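Galactose-binding lectin (Arachis hypogaea, PDB 6VAW) binds D-galactose and galactosides as a homotetrameric legume lectin that carries calcium and manganese ions beside its sugar site. Local coordinates at the interface of chains A and B and the interface of chains C and B. Sequence-based numbering; all coordinates share one arbitrary frame. Chains: chain A/B/C, Galactose-binding lectin.

Contact 1: the interface of chains A and B. Residues chain A 9-10, 29-31; chain B 74, 217.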
loop_
_atom_site.group_PDB
_atom_site.type_symbol
_atom_site.label_atom_id
_atom_site.label_comp_id
_atom_site.label_asym_id
_atom_site.label_seq_id
_atom_site.Cartn_x
_atom_site.Cartn_y
_atom_site.Cartn_z
ATOM N N ASN A 9 4.484 2.187 -19.340
ATOM C CA ASN A 9 3.368 1.783 -18.482
ATOM C C ASN A 9 2.944 0.379 -18.868
ATOM O O ASN A 9 2.295 -0.330 -18.094
ATOM C CB ASN A 9 2.205 2.766 -18.609
ATOM C CG ASN A 9 2.553 4.160 -18.151
ATOM O OD1 ASN A 9 3.096 4.371 -17.060
ATOM N ND2 ASN A 9 2.259 5.143 -18.980
ATOM N N SER A 10 3.323 -0.001 -20.098
ATOM C CA SER A 10 3.094 -1.284 -20.767
ATOM C C SER A 10 4.141 -1.471 -21.857
ATOM O O SER A 10 4.786 -0.495 -22.259
ATOM C CB SER A 10 1.692 -1.338 -21.369
ATOM O OG SER A 10 1.516 -0.325 -22.347
ATOM N N ASN A 29 -1.864 -8.377 -21.588
ATOM C CA ASN A 29 -2.042 -7.353 -20.557
ATOM C C ASN A 29 -0.926 -6.297 -20.591
ATOM O O ASN A 29 -0.998 -5.314 -19.855
ATOM C CB ASN A 29 -2.161 -7.984 -19.163
ATOM C CG ASN A 29 -0.926 -8.669 -18.603
ATOM O OD1 ASN A 29 0.142 -8.701 -19.210
ATOM N ND2 ASN A 29 -1.047 -9.231 -17.407
ATOM N N GLY A 30 0.078 -6.513 -21.451
ATOM C CA GLY A 30 1.204 -5.606 -21.654
ATOM C C GLY A 30 2.451 -5.890 -20.841
ATOM O O GLY A 30 3.443 -5.191 -21.012
ATOM N N ASN A 31 2.407 -6.879 -19.936
ATOM C CA ASN A 31 3.537 -7.283 -19.097
ATOM C C ASN A 31 4.550 -8.071 -19.895
ATOM O O ASN A 31 4.179 -8.787 -20.827
ATOM C CB ASN A 31 3.086 -8.178 -17.917
ATOM C CG ASN A 31 2.208 -7.573 -16.835
ATOM O OD1 ASN A 31 1.775 -8.275 -15.916
ATOM N ND2 ASN A 31 1.937 -6.280 -16.889
ATOM N N LYS B 74 -6.737 -2.549 -17.719
ATOM C CA LYS B 74 -5.679 -1.804 -18.403
ATOM C C LYS B 74 -6.146 -1.339 -19.774
ATOM O O LYS B 74 -6.753 -2.096 -20.516
ATOM C CB LYS B 74 -4.407 -2.650 -18.512
ATOM C CG LYS B 74 -3.160 -1.831 -18.880
ATOM C CD LYS B 74 -1.947 -2.505 -18.306
ATOM C CE LYS B 74 -0.691 -2.188 -19.054
ATOM N NZ LYS B 74 0.368 -3.160 -18.702
ATOM N N ILE B 217 -8.237 -4.438 -21.239
ATOM C CA ILE B 217 -7.788 -5.662 -20.553
ATOM C C ILE B 217 -8.599 -5.791 -19.233
ATOM O O ILE B 217 -8.615 -4.847 -18.435
ATOM C CB ILE B 217 -6.258 -5.609 -20.303
ATOM C CG1 ILE B 217 -5.451 -5.735 -21.606
ATOM C CG2 ILE B 217 -5.807 -6.661 -19.311
ATOM C CD1 ILE B 217 -4.214 -4.789 -21.640
HETATM O O HOH W 1 0.151 -3.989 -15.844
#
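The ammonium nitrogen NZ of B:Lys74 reaches between two loop segments of chain A, 9-10 and 29-31, and is gripped from several directions at this subunit interface of the legume-lectin tetramer. Its main bond goes to the backbone carbonyl O of A:Asn29, with NZ and O 2.8 Å apart. The nitrogen lies in the carbonyl plane, and the C=O...N angle is 146°. Water 1 is a second partner, 3.0 Å from NZ, and links it to the side-chain amide ND2 of A:Asn31. The carbonyl of A:Asn9 adds a weak bond. B:Lys74 gets there from the end of strand 64-74 with CG anti to the backbone N (chi1 -165°) and the rest of the chain extended, its last methylene, CE, passing between CB of A:Ser10 and the carbonyl of A:Asn29. CB of A:Ser10 presses on CE of the lysine at 3.4 Å, a tight fit.

The 29-31 turn is braced from within. The side chain of A:Asn29 turns between its own backbone N and carbonyl carbon (chi1 67°), where its OD1 accepts the backbone N-H of A:Asn31 from above the carbonyl plane, N to OD1 3.0 Å. Alongside, B:Ile217 lays its CD1 methyl against CA of A:Asn29, 3.5 Å away, covering the residue whose carbonyl takes the lysine.

Contact 2: the interface of chains A and B. Residues chain A 27, 29, 31, 33, 72, 74, 217, 219, 221; chain B 27, 29, 31, 221.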
loop_
_atom_site.group_PDB
_atom_site.type_symbol
_atom_site.label_atom_id
_atom_site.label_comp_id
_atom_site.label_asym_id
_atom_site.label_seq_id
_atom_site.Cartn_x
_atom_site.Cartn_y
_atom_site.Cartn_z
ATOM N N LEU A 27 2.825 -10.422 -22.798
ATOM C CA LEU A 27 1.449 -10.881 -22.582
ATOM C C LEU A 27 0.465 -9.811 -23.089
ATOM O O LEU A 27 0.843 -8.647 -23.247
ATOM C CB LEU A 27 1.192 -11.226 -21.103
ATOM C CG LEU A 27 2.253 -12.071 -20.382
ATOM C CD1 LEU A 27 1.980 -12.111 -18.889
ATOM C CD2 LEU A 27 2.344 -13.485 -20.950
ATOM N N ASN A 29 -1.864 -8.377 -21.588
ATOM C CA ASN A 29 -2.042 -7.353 -20.557
ATOM C C ASN A 29 -0.926 -6.297 -20.591
ATOM O O ASN A 29 -0.998 -5.314 -19.855
ATOM C CB ASN A 29 -2.161 -7.984 -19.163
ATOM C CG ASN A 29 -0.926 -8.669 -18.603
ATOM O OD1 ASN A 29 0.142 -8.701 -19.210
ATOM N ND2 ASN A 29 -1.047 -9.231 -17.407
ATOM N N ASN A 31 2.407 -6.879 -19.936
ATOM C CA ASN A 31 3.537 -7.283 -19.097
ATOM C C ASN A 31 4.550 -8.071 -19.895
ATOM O O ASN A 31 4.179 -8.787 -20.827
ATOM C CB ASN A 31 3.086 -8.178 -17.917
ATOM C CG ASN A 31 2.208 -7.573 -16.835
ATOM O OD1 ASN A 31 1.775 -8.275 -15.916
ATOM N ND2 ASN A 31 1.937 -6.280 -16.889
ATOM N N GLN A 33 7.083 -11.186 -19.813
ATOM C CA GLN A 33 7.353 -12.453 -19.134
ATOM C C GLN A 33 8.711 -12.888 -19.624
ATOM O O GLN A 33 8.874 -13.126 -20.823
ATOM C CB GLN A 33 6.249 -13.498 -19.411
ATOM C CG GLN A 33 6.471 -14.771 -18.611
ATOM C CD GLN A 33 5.435 -15.834 -18.820
ATOM O OE1 GLN A 33 5.758 -16.984 -19.112
ATOM N NE2 GLN A 33 4.179 -15.501 -18.599
ATOM N N GLU A 72 6.869 -8.706 -10.794
ATOM C CA GLU A 72 6.154 -9.726 -10.053
ATOM C C GLU A 72 6.782 -11.089 -10.316
ATOM O O GLU A 72 7.084 -11.425 -11.462
ATOM C CB GLU A 72 4.666 -9.709 -10.466
ATOM C CG GLU A 72 3.759 -10.623 -9.667
ATOM C CD GLU A 72 2.420 -10.892 -10.339
ATOM O OE1 GLU A 72 1.774 -9.929 -10.821
ATOM O OE2 GLU A 72 2.023 -12.079 -10.398
ATOM N N LYS A 74 5.884 -15.146 -9.483
ATOM C CA LYS A 74 4.807 -16.022 -9.034
ATOM C C LYS A 74 5.197 -17.488 -9.165
ATOM O O LYS A 74 5.721 -17.904 -10.205
ATOM C CB LYS A 74 3.528 -15.726 -9.823
ATOM C CG LYS A 74 2.271 -16.313 -9.209
ATOM C CD LYS A 74 1.094 -15.457 -9.574
ATOM C CE LYS A 74 -0.163 -16.241 -9.703
ATOM N NZ LYS A 74 -1.201 -15.444 -10.380
ATOM N N ILE A 217 7.158 -17.765 -12.668
ATOM C CA ILE A 217 6.740 -16.655 -13.524
ATOM C C ILE A 217 7.580 -15.421 -13.142
ATOM O O ILE A 217 7.625 -15.078 -11.960
ATOM C CB ILE A 217 5.204 -16.397 -13.374
ATOM C CG1 ILE A 217 4.366 -17.587 -13.887
ATOM C CG2 ILE A 217 4.783 -15.112 -14.076
ATOM C CD1 ILE A 217 3.074 -17.844 -13.085
ATOM N N LEU A 219 7.822 -11.476 -14.184
ATOM C CA LEU A 219 7.164 -10.409 -14.961
ATOM C C LEU A 219 7.707 -9.002 -14.729
ATOM O O LEU A 219 7.929 -8.645 -13.591
ATOM C CB LEU A 219 5.648 -10.354 -14.634
ATOM C CG LEU A 219 4.826 -11.593 -14.912
ATOM C CD1 LEU A 219 3.469 -11.493 -14.262
ATOM C CD2 LEU A 219 4.665 -11.803 -16.410
ATOM N N ARG A 221 6.448 -5.238 -15.173
ATOM C CA ARG A 221 5.185 -4.519 -15.354
ATOM C C ARG A 221 5.325 -3.089 -15.870
ATOM O O ARG A 221 4.505 -2.636 -16.682
ATOM C CB ARG A 221 4.411 -4.527 -14.033
ATOM C CG ARG A 221 4.006 -5.955 -13.587
ATOM C CD ARG A 221 3.310 -5.992 -12.237
ATOM N NE ARG A 221 2.175 -5.059 -12.170
ATOM C CZ ARG A 221 0.918 -5.378 -12.469
ATOM N NH1 ARG A 221 0.613 -6.617 -12.853
ATOM N NH2 ARG A 221 -0.044 -4.472 -12.381
ATOM N N LEU B 27 -4.001 -16.717 -18.774
ATOM C CA LEU B 27 -2.657 -16.320 -19.184
ATOM C C LEU B 27 -1.611 -17.188 -18.473
ATOM O O LEU B 27 -1.912 -17.809 -17.450
ATOM C CB LEU B 27 -2.423 -14.828 -18.907
ATOM C CG LEU B 27 -3.435 -13.840 -19.487
ATOM C CD1 LEU B 27 -3.162 -12.431 -18.989
ATOM C CD2 LEU B 27 -3.460 -13.870 -21.008
ATOM N N ASN B 29 0.818 -16.352 -16.667
ATOM C CA ASN B 29 1.096 -15.857 -15.314
ATOM C C ASN B 29 0.027 -16.310 -14.278
ATOM O O ASN B 29 0.174 -16.029 -13.090
ATOM C CB ASN B 29 1.256 -14.329 -15.301
ATOM C CG ASN B 29 0.023 -13.519 -15.608
ATOM O OD1 ASN B 29 -1.067 -14.034 -15.857
ATOM N ND2 ASN B 29 0.176 -12.208 -15.581
ATOM N N ASN B 31 -3.287 -15.431 -14.386
ATOM C CA ASN B 31 -4.406 -14.496 -14.369
ATOM C C ASN B 31 -5.471 -14.938 -15.332
ATOM O O ASN B 31 -5.164 -15.546 -16.359
ATOM C CB ASN B 31 -3.968 -13.073 -14.754
ATOM C CG ASN B 31 -3.047 -12.319 -13.811
ATOM O OD1 ASN B 31 -2.621 -11.208 -14.130
ATOM N ND2 ASN B 31 -2.727 -12.872 -12.639
ATOM N N ARG B 221 -7.121 -11.656 -10.805
ATOM C CA ARG B 221 -5.828 -12.089 -10.266
ATOM C C ARG B 221 -5.922 -13.106 -9.139
ATOM O O ARG B 221 -5.093 -14.016 -9.081
ATOM C CB ARG B 221 -5.035 -10.872 -9.797
ATOM C CG ARG B 221 -4.659 -9.926 -10.953
ATOM C CD ARG B 221 -3.919 -8.684 -10.495
ATOM N NE ARG B 221 -2.753 -9.002 -9.677
ATOM C CZ ARG B 221 -1.526 -9.161 -10.157
ATOM N NH1 ARG B 221 -1.289 -9.021 -11.457
ATOM N NH2 ARG B 221 -0.527 -9.466 -9.342
HETATM O O HOH W 2 -0.896 -12.648 -10.510
#
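B:Asn29 pushes its side chain and carbonyl against chain A near the two-fold of the A/B subunit interface of this legume lectin, and buries more surface than any other residue here. A:Ile217 and A:Leu219, two residues apart on strand 217-229, touch its aliphatic part: CD1 of A:Leu219 sits 3.7 Å from CB of B:Asn29, the two side chains crossing at about a right angle. A:Leu27 comes obliquely toward the amide with its CD1. At the tip, the amides of A:Asn29 and B:Asn29 point at each other across the two-fold, their planes turned 68° apart and their ND2 atoms 3.7 Å from one another, a contact without a hydrogen bond. The backbone O of B:Asn29 accepts NZ of A:Lys74 at 3.1 Å, a little longer than the twin bond made by B:Lys74, with the nitrogen tilted 15° from the carbonyl plane.

The next largest share belongs to B:Arg221. Its chain bends at chi3 (53°), and the guanidinium meets the carboxylate of A:Glu72 tip to tip in a salt bridge, NH2 to OE1 2.8 Å. OE1 lies at the guanidinium edge and in its plane, yet the arginine approaches from above the carboxylate plane; the bond from NH1 to the same oxygen is weak. OE2 of A:Glu72 turns instead to water 2, which also contacts NZ of A:Lys74 and ND2 of B:Asn31, each 2.8 Å from the water oxygen.

Contact 3: the interface of chains C and B. Residues chain C 164, 166, 173, 175-177, 187-188; chain B 166-168, 175.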
loop_
_atom_site.group_PDB
_atom_site.type_symbol
_atom_site.label_atom_id
_atom_site.label_comp_id
_atom_site.label_asym_id
_atom_site.label_seq_id
_atom_site.Cartn_x
_atom_site.Cartn_y
_atom_site.Cartn_z
ATOM N N THR C 164 -12.784 -9.026 9.932
ATOM C CA THR C 164 -12.805 -7.986 8.931
ATOM C C THR C 164 -14.006 -7.122 9.267
ATOM O O THR C 164 -15.083 -7.637 9.542
ATOM C CB THR C 164 -12.831 -8.577 7.511
ATOM O OG1 THR C 164 -11.552 -9.122 7.222
ATOM C CG2 THR C 164 -13.131 -7.529 6.450
ATOM N N ILE C 166 -16.132 -3.509 8.029
ATOM C CA ILE C 166 -16.373 -2.484 7.005
ATOM C C ILE C 166 -17.347 -1.479 7.579
ATOM O O ILE C 166 -18.454 -1.871 7.975
ATOM C CB ILE C 166 -16.914 -3.036 5.655
ATOM C CG1 ILE C 166 -15.962 -4.028 4.983
ATOM C CG2 ILE C 166 -17.276 -1.881 4.686
ATOM C CD1 ILE C 166 -16.635 -4.779 3.805
ATOM N N THR C 173 -23.591 1.831 8.021
ATOM C CA THR C 173 -23.579 0.412 8.391
ATOM C C THR C 173 -22.199 -0.045 8.798
ATOM O O THR C 173 -21.241 0.162 8.060
ATOM C CB THR C 173 -24.117 -0.470 7.228
ATOM O OG1 THR C 173 -25.446 -0.046 6.898
ATOM C CG2 THR C 173 -24.129 -1.962 7.582
ATOM N N SER C 175 -20.380 -3.439 9.350
ATOM C CA SER C 175 -20.483 -4.866 9.031
ATOM C C SER C 175 -19.238 -5.583 9.531
ATOM O O SER C 175 -18.136 -5.085 9.338
ATOM C CB SER C 175 -20.694 -5.078 7.536
ATOM O OG SER C 175 -21.042 -6.435 7.343
ATOM N N VAL C 176 -19.426 -6.743 10.155
ATOM C CA VAL C 176 -18.365 -7.546 10.791
ATOM C C VAL C 176 -18.426 -8.992 10.289
ATOM O O VAL C 176 -19.498 -9.606 10.321
ATOM C CB VAL C 176 -18.502 -7.505 12.344
ATOM C CG1 VAL C 176 -17.377 -8.283 13.032
ATOM C CG2 VAL C 176 -18.579 -6.080 12.873
ATOM N N ALA C 177 -17.276 -9.531 9.874
ATOM C CA ALA C 177 -17.148 -10.936 9.469
ATOM C C ALA C 177 -16.030 -11.542 10.307
ATOM O O ALA C 177 -14.910 -11.031 10.291
ATOM C CB ALA C 177 -16.872 -11.082 7.970
ATOM N N THR C 187 -21.263 -13.519 11.018
ATOM C CA THR C 187 -21.377 -12.109 10.645
ATOM C C THR C 187 -22.383 -11.385 11.515
ATOM O O THR C 187 -23.329 -11.988 12.020
ATOM C CB THR C 187 -21.761 -11.907 9.146
ATOM O OG1 THR C 187 -23.101 -12.354 8.923
ATOM C CG2 THR C 187 -20.789 -12.568 8.162
ATOM N N ILE C 188 -22.223 -10.068 11.605
ATOM C CA ILE C 188 -23.155 -9.201 12.332
ATOM C C ILE C 188 -23.010 -7.820 11.731
ATOM O O ILE C 188 -21.906 -7.430 11.382
ATOM C CB ILE C 188 -22.941 -9.222 13.881
ATOM C CG1 ILE C 188 -24.117 -8.528 14.607
ATOM C CG2 ILE C 188 -21.537 -8.664 14.324
ATOM C CD1 ILE C 188 -24.075 -8.606 16.124
ATOM N N ILE B 166 -18.876 -8.382 2.168
ATOM C CA ILE B 166 -19.528 -9.069 3.285
ATOM C C ILE B 166 -21.042 -9.075 3.031
ATOM O O ILE B 166 -21.657 -8.007 2.890
ATOM C CB ILE B 166 -19.232 -8.472 4.693
ATOM C CG1 ILE B 166 -17.700 -8.403 5.029
ATOM C CG2 ILE B 166 -20.015 -9.230 5.785
ATOM C CD1 ILE B 166 -17.381 -7.508 6.219
ATOM N N TYR B 167 -21.646 -10.256 3.086
ATOM C CA TYR B 167 -23.104 -10.333 3.065
ATOM C C TYR B 167 -23.553 -10.825 4.449
ATOM O O TYR B 167 -23.226 -11.945 4.830
ATOM C CB TYR B 167 -23.653 -11.201 1.942
ATOM C CG TYR B 167 -25.164 -11.203 1.916
ATOM C CD1 TYR B 167 -25.878 -10.064 1.537
ATOM C CD2 TYR B 167 -25.885 -12.298 2.386
ATOM C CE1 TYR B 167 -27.274 -10.036 1.576
ATOM C CE2 TYR B 167 -27.284 -12.285 2.416
ATOM C CZ TYR B 167 -27.971 -11.153 2.004
ATOM O OH TYR B 167 -29.347 -11.126 1.992
ATOM N N ASP B 168 -24.281 -9.975 5.193
ATOM C CA ASP B 168 -24.813 -10.324 6.508
ATOM C C ASP B 168 -26.267 -10.768 6.345
ATOM O O ASP B 168 -27.130 -9.917 6.108
ATOM C CB ASP B 168 -24.718 -9.147 7.463
ATOM C CG ASP B 168 -25.364 -9.465 8.795
ATOM O OD1 ASP B 168 -24.838 -10.339 9.514
ATOM O OD2 ASP B 168 -26.418 -8.890 9.085
ATOM N N SER B 175 -22.208 -5.436 1.853
ATOM C CA SER B 175 -21.227 -4.352 2.065
ATOM C C SER B 175 -19.973 -4.626 1.227
ATOM O O SER B 175 -19.478 -5.761 1.198
ATOM C CB SER B 175 -20.869 -4.218 3.539
ATOM O OG SER B 175 -21.991 -3.889 4.335
HETATM O O HOH W 3 -20.913 -1.847 5.890
HETATM O O HOH W 4 -22.852 -6.294 5.431
#
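C:Ile166 and B:Ile166 meet through their CD1 methyls, 3.7 Å apart, where the beta-sheets of two legume-lectin subunits pack face against face. The two side chains slide past each other in opposite directions. B:Ile166 hides more surface than any other residue of this patch, and each of its branches has a place: CD1 also touches CB of C:Ala177, while CG2 lies 3.4 Å from the hydroxyl OG of C:Ser175. Nearby, the CB atoms of C:Ser175 and B:Ser175 approach to 4.1 Å.

A direct polar bond joins C:Thr187 to B:Asp168 at the end of strand 159-168. The hydroxyl OG1 donates to the carboxylate oxygen OD1 at 2.7 Å, arriving on the anti side and 17° out of the carboxylate plane. OG1 sits between its own backbone N and carbonyl carbon (chi1 68°), which presents it to the acid; such a donor could help stabilise a charged carboxylate.

Water carries further polar links. The hydroxyls of C:Ser175 and B:Ser175 meet water 4 from opposite subunits. This water lies 2.6 Å from OG of C:Ser175 and also contacts the carbonyl O of B:Ile166. Water 3, 2.8 Å from OG of B:Ser175, extends the link to the carbonyl oxygens of C:Ile166 and C:Thr173.

Contacts 1 and 2 belong to the same two-fold A/B interface, their C-alpha centres about 9 Å apart, and share A:Asn29 and A:Asn31. The lysine at position 74, on strand 64-74, meets the partner's residue 29 in both, once from each chain, so the lysine contacts are repeated by the two-fold. Contact 3 lies about 34 Å from contact 1 and about 33 Å from contact 2, on another two-fold interface, built from strands 159-168, 173-179 and 185-191. Chain B takes part in all three. Using separate surfaces for A and C lets one subunit join two different neighbours, in keeping with the homotetramer.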